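Local coordinates for alternansucrase (Leuconostoc mesenteroides, PDB 6HVG), which belongs to glycoside hydrolase family 70, combining a circularly permuted TIM barrel and a calcium site with choline-binding-type repeats towards both ends of the chain, at residues 651-656 with 1022-1027; 708-713 with 733-738. All blocks are in the same frame, centred on the assembly; numbering follows the deposited sequence.

Contact 1: residues 651-656 with 1022-1027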
# COMPACT_ATOMS: atom_id res chain seq x y z
N ALA A 651 -11.03 -3.20 36.10
CA ALA A 651 -11.01 -3.21 34.65
C ALA A 651 -10.82 -1.80 34.11
O ALA A 651 -9.93 -1.57 33.31
CB ALA A 651 -12.30 -3.82 34.10
N ASN A 652 -11.64 -0.86 34.57
CA ASN A 652 -11.64 0.50 34.05
C ASN A 652 -10.48 1.36 34.53
O ASN A 652 -10.25 2.42 33.97
CB ASN A 652 -12.96 1.19 34.32
CG ASN A 652 -14.14 0.48 33.65
OD1 ASN A 652 -14.01 -0.64 33.12
ND2 ASN A 652 -15.30 1.14 33.66
N LYS A 653 -9.73 0.89 35.53
CA LYS A 653 -8.47 1.53 35.94
C LYS A 653 -7.35 1.28 34.94
O LYS A 653 -6.31 1.93 34.99
CB LYS A 653 -8.00 1.01 37.30
CG LYS A 653 -8.24 1.94 38.45
CD LYS A 653 -8.01 1.24 39.78
CE LYS A 653 -8.73 1.95 40.92
NZ LYS A 653 -8.93 1.05 42.09
N HIS A 654 -7.55 0.32 34.05
CA HIS A 654 -6.53 -0.04 33.07
C HIS A 654 -7.19 -0.16 31.70
O HIS A 654 -7.10 -1.21 31.05
CB HIS A 654 -5.85 -1.36 33.45
CG HIS A 654 -5.20 -1.32 34.79
ND1 HIS A 654 -5.90 -1.59 35.95
CD2 HIS A 654 -3.93 -1.06 35.17
CE1 HIS A 654 -5.09 -1.48 36.99
NE2 HIS A 654 -3.89 -1.17 36.54
N LEU A 655 -7.83 0.93 31.27
CA LEU A 655 -8.44 1.01 29.94
C LEU A 655 -7.45 0.62 28.85
O LEU A 655 -6.38 1.18 28.80
CB LEU A 655 -8.93 2.42 29.63
CG LEU A 655 -10.34 2.76 30.09
CD1 LEU A 655 -10.56 4.26 29.92
CD2 LEU A 655 -11.37 1.96 29.30
N SER A 656 -7.85 -0.34 28.02
CA SER A 656 -7.02 -0.92 26.94
C SER A 656 -7.82 -1.10 25.65
O SER A 656 -8.96 -1.58 25.68
CB SER A 656 -6.48 -2.29 27.36
OG SER A 656 -5.50 -2.15 28.37
N ALA A 1022 -17.25 3.67 38.62
CA ALA A 1022 -17.22 2.23 38.47
C ALA A 1022 -17.23 1.54 39.83
O ALA A 1022 -16.54 1.97 40.75
CB ALA A 1022 -15.98 1.82 37.70
N THR A 1023 -18.00 0.46 39.93
CA THR A 1023 -18.26 -0.21 41.20
C THR A 1023 -17.25 -1.33 41.51
O THR A 1023 -16.89 -2.13 40.64
CB THR A 1023 -19.67 -0.84 41.20
OG1 THR A 1023 -19.82 -1.72 40.08
CG2 THR A 1023 -20.72 0.26 41.13
N GLU A 1024 -16.85 -1.39 42.78
CA GLU A 1024 -15.82 -2.32 43.24
C GLU A 1024 -16.35 -3.74 43.43
O GLU A 1024 -15.59 -4.67 43.69
CB GLU A 1024 -15.23 -1.81 44.56
CG GLU A 1024 -14.75 -0.35 44.53
CD GLU A 1024 -13.32 -0.19 44.01
OE1 GLU A 1024 -12.66 -1.19 43.63
OE2 GLU A 1024 -12.83 0.95 43.99
N SER A 1025 -17.67 -3.90 43.35
CA SER A 1025 -18.31 -5.18 43.58
C SER A 1025 -18.15 -6.07 42.37
O SER A 1025 -18.03 -5.59 41.24
CB SER A 1025 -19.81 -4.98 43.84
OG SER A 1025 -20.46 -4.49 42.67
N SER A 1026 -18.19 -7.38 42.61
CA SER A 1026 -18.18 -8.36 41.52
C SER A 1026 -19.59 -8.49 40.94
O SER A 1026 -20.31 -9.45 41.22
CB SER A 1026 -17.69 -9.73 42.00
OG SER A 1026 -18.03 -10.74 41.05
N SER A 1027 -19.97 -7.52 40.11
CA SER A 1027 -21.29 -7.50 39.47
C SER A 1027 -21.59 -8.73 38.59
O SER A 1027 -22.72 -9.24 38.58
CB SER A 1027 -21.42 -6.23 38.63
OG SER A 1027 -22.62 -6.27 37.88
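Asn652 and Lys653 meet Ala1022 and Glu1024 at the surface of the TIM barrel, where a turn leads from helix 648-652 into barrel strand 657-658 and a long loop runs towards helix 1038-1041. The closer-packed part centres on Asn652. Its CB already heads for 1022-1027, and with CG beside the backbone N (chi1 -61°) the amide carries ND2 to 4.2 Å from the methyl CB of Ala1022, a loose van der Waals approach. No hydrogen bond joins the two segments. Packing around the asparagine is completed by Phe1034 and Leu1040, on which it also rests, and Gln1151 brackets the turn from the barrel side, giving NE2 to Asn652 O and accepting Leu655 N at OE1. Within the turn, His654 N reaches back to Ala651 O at 3.1 Å. The other side faces solvent and is loose. Lys653 and Glu1024 start from backbones set well apart, and their long side chains converge at the ends; opposite charges probably favour this, but weakly, in the absence of a true salt bridge. At this outer margin the ammonium NZ of Lys653 stops 4.3 Å from Glu1024 OE2.

Contact 2: residues 708-713 with 733-738; sequences GYYLNG and RIANSG
The ring of Tyr710 meets Ile734 with its edge: CB of the isoleucine lies near the ring plane, 4.2 Å from CE2. One face of this ring takes CD2 of the preceding Tyr709, 3.7 Å above the plane and over its centre, while Tyr710 CD2 in turn sits in the plane of the Tyr709 ring, at its edge. The two neighbouring tyrosines are thus turned edge against face. With CG of Tyr710 beside its own backbone N (chi1 -72°), the ring reaches across to strand 735-736, an end strand of the large antiparallel sheet. There Ile734 and Asn736 pair with Met864 and Gln862 of strand 862-866. The phenol OH passes Ala735 CB at 4.2 Å, with no direct hydrogen bond to 733-738. Instead, one water takes the N-H of Ala735, with its oxygen 2.9 Å from Ala735 N, and is hydrogen-bonded to Tyr710 OH at an equal 2.9 Å. At the end of strand 735-736, Asn736 opens an Asx turn: its OD1 accepts Gly738 N at 2.9 Å, with an N-H...O angle of 157°, while ND2 bonds Asp819. In this buried contact a single water thus supplies a partner both for Tyr710 OH and for Ala735 N, so the polar link between the segments depends on it, and the ring edge adds apolar packing alone.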
# COMPACT_ATOMS: atom_id res chain seq x y z
N GLY A 708 -33.02 -2.58 10.30
CA GLY A 708 -32.97 -4.02 10.14
C GLY A 708 -32.73 -4.76 11.44
O GLY A 708 -33.01 -5.95 11.54
N TYR A 709 -32.18 -4.07 12.43
CA TYR A 709 -31.98 -4.63 13.75
C TYR A 709 -33.29 -5.23 14.23
O TYR A 709 -33.30 -6.35 14.73
CB TYR A 709 -31.51 -3.54 14.71
CG TYR A 709 -31.37 -3.99 16.15
CD1 TYR A 709 -30.29 -4.76 16.54
CD2 TYR A 709 -32.32 -3.66 17.11
CE1 TYR A 709 -30.15 -5.18 17.85
CE2 TYR A 709 -32.20 -4.10 18.42
CZ TYR A 709 -31.12 -4.86 18.78
OH TYR A 709 -30.99 -5.30 20.08
N TYR A 710 -34.38 -4.50 14.04
CA TYR A 710 -35.74 -4.95 14.42
C TYR A 710 -36.39 -5.67 13.23
O TYR A 710 -36.13 -5.31 12.08
CB TYR A 710 -36.62 -3.76 14.84
CG TYR A 710 -36.25 -3.16 16.18
CD1 TYR A 710 -36.38 -3.90 17.36
CD2 TYR A 710 -35.77 -1.86 16.27
CE1 TYR A 710 -36.03 -3.36 18.60
CE2 TYR A 710 -35.43 -1.29 17.49
CZ TYR A 710 -35.55 -2.04 18.66
OH TYR A 710 -35.21 -1.46 19.88
N LEU A 711 -37.22 -6.67 13.51
CA LEU A 711 -38.01 -7.32 12.47
C LEU A 711 -38.93 -6.32 11.77
O LEU A 711 -39.66 -5.61 12.46
CB LEU A 711 -38.84 -8.47 13.04
CG LEU A 711 -38.14 -9.83 13.18
CD1 LEU A 711 -39.01 -10.85 13.91
CD2 LEU A 711 -37.71 -10.37 11.82
N ASN A 712 -38.87 -6.26 10.43
CA ASN A 712 -39.72 -5.35 9.62
C ASN A 712 -39.53 -3.86 9.96
O ASN A 712 -40.46 -3.03 9.84
CB ASN A 712 -41.23 -5.71 9.74
CG ASN A 712 -41.60 -7.04 9.09
OD1 ASN A 712 -40.85 -7.62 8.29
ND2 ASN A 712 -42.78 -7.54 9.46
N GLY A 713 -38.33 -3.51 10.38
CA GLY A 713 -38.10 -2.15 10.84
C GLY A 713 -39.32 -1.69 11.59
O GLY A 713 -39.77 -0.58 11.38
N ARG A 733 -29.17 1.98 18.61
CA ARG A 733 -29.44 3.16 19.39
C ARG A 733 -30.79 3.79 19.07
O ARG A 733 -31.07 4.92 19.48
CB ARG A 733 -28.31 4.15 19.17
CG ARG A 733 -27.00 3.70 19.78
CD ARG A 733 -25.90 4.72 19.58
NE ARG A 733 -24.66 4.29 20.21
CZ ARG A 733 -23.71 3.56 19.62
NH1 ARG A 733 -23.84 3.14 18.37
NH2 ARG A 733 -22.63 3.23 20.30
N ILE A 734 -31.66 3.05 18.38
CA ILE A 734 -32.99 3.55 18.05
C ILE A 734 -33.79 3.74 19.32
O ILE A 734 -34.40 4.80 19.51
CB ILE A 734 -33.74 2.58 17.12
CG1 ILE A 734 -33.09 2.60 15.72
CG2 ILE A 734 -35.22 2.92 17.04
CD1 ILE A 734 -33.57 1.51 14.78
N ALA A 735 -33.78 2.73 20.18
CA ALA A 735 -34.38 2.84 21.52
C ALA A 735 -33.58 2.01 22.51
O ALA A 735 -34.00 0.93 22.92
CB ALA A 735 -35.83 2.40 21.50
N ASN A 736 -32.42 2.53 22.89
CA ASN A 736 -31.49 1.83 23.77
C ASN A 736 -31.74 2.21 25.22
O ASN A 736 -31.30 3.26 25.66
CB ASN A 736 -30.04 2.14 23.37
CG ASN A 736 -29.03 1.41 24.21
OD1 ASN A 736 -29.36 0.88 25.23
ND2 ASN A 736 -27.79 1.38 23.77
N SER A 737 -32.45 1.34 25.93
CA SER A 737 -32.76 1.52 27.34
C SER A 737 -31.80 0.78 28.29
O SER A 737 -32.09 0.64 29.47
CB SER A 737 -34.18 1.03 27.59
OG SER A 737 -34.28 -0.39 27.52
N GLY A 738 -30.68 0.29 27.78
CA GLY A 738 -29.75 -0.50 28.56
C GLY A 738 -30.18 -1.92 28.88
O GLY A 738 -29.51 -2.58 29.66
O HOH W 1 -32.69 0.01 20.02

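Overall arrangement
Followed from the N terminus, the chain passes through the N-terminal repeats; the first of the four segments is 651-656, running from helix 648-652 towards barrel strand 657-658. After helix 681-692 comes 708-713, and only 19 residues without helix or strand separate it from 733-738; contact 2 closes this short loop against the start of the antiparallel sheet. The chain then passes through barrel strands 745-747 and 821-825 and the rest of that sheet before 1022-1027 closes contact 1, a loop of 365 residues. Contact 2 is nested within contact 1. Their centres are 28 Å apart. Contact 1 sets 651-656 against the loop returning from the antiparallel sheet to the barrel, contact 2 a loop against the sheet.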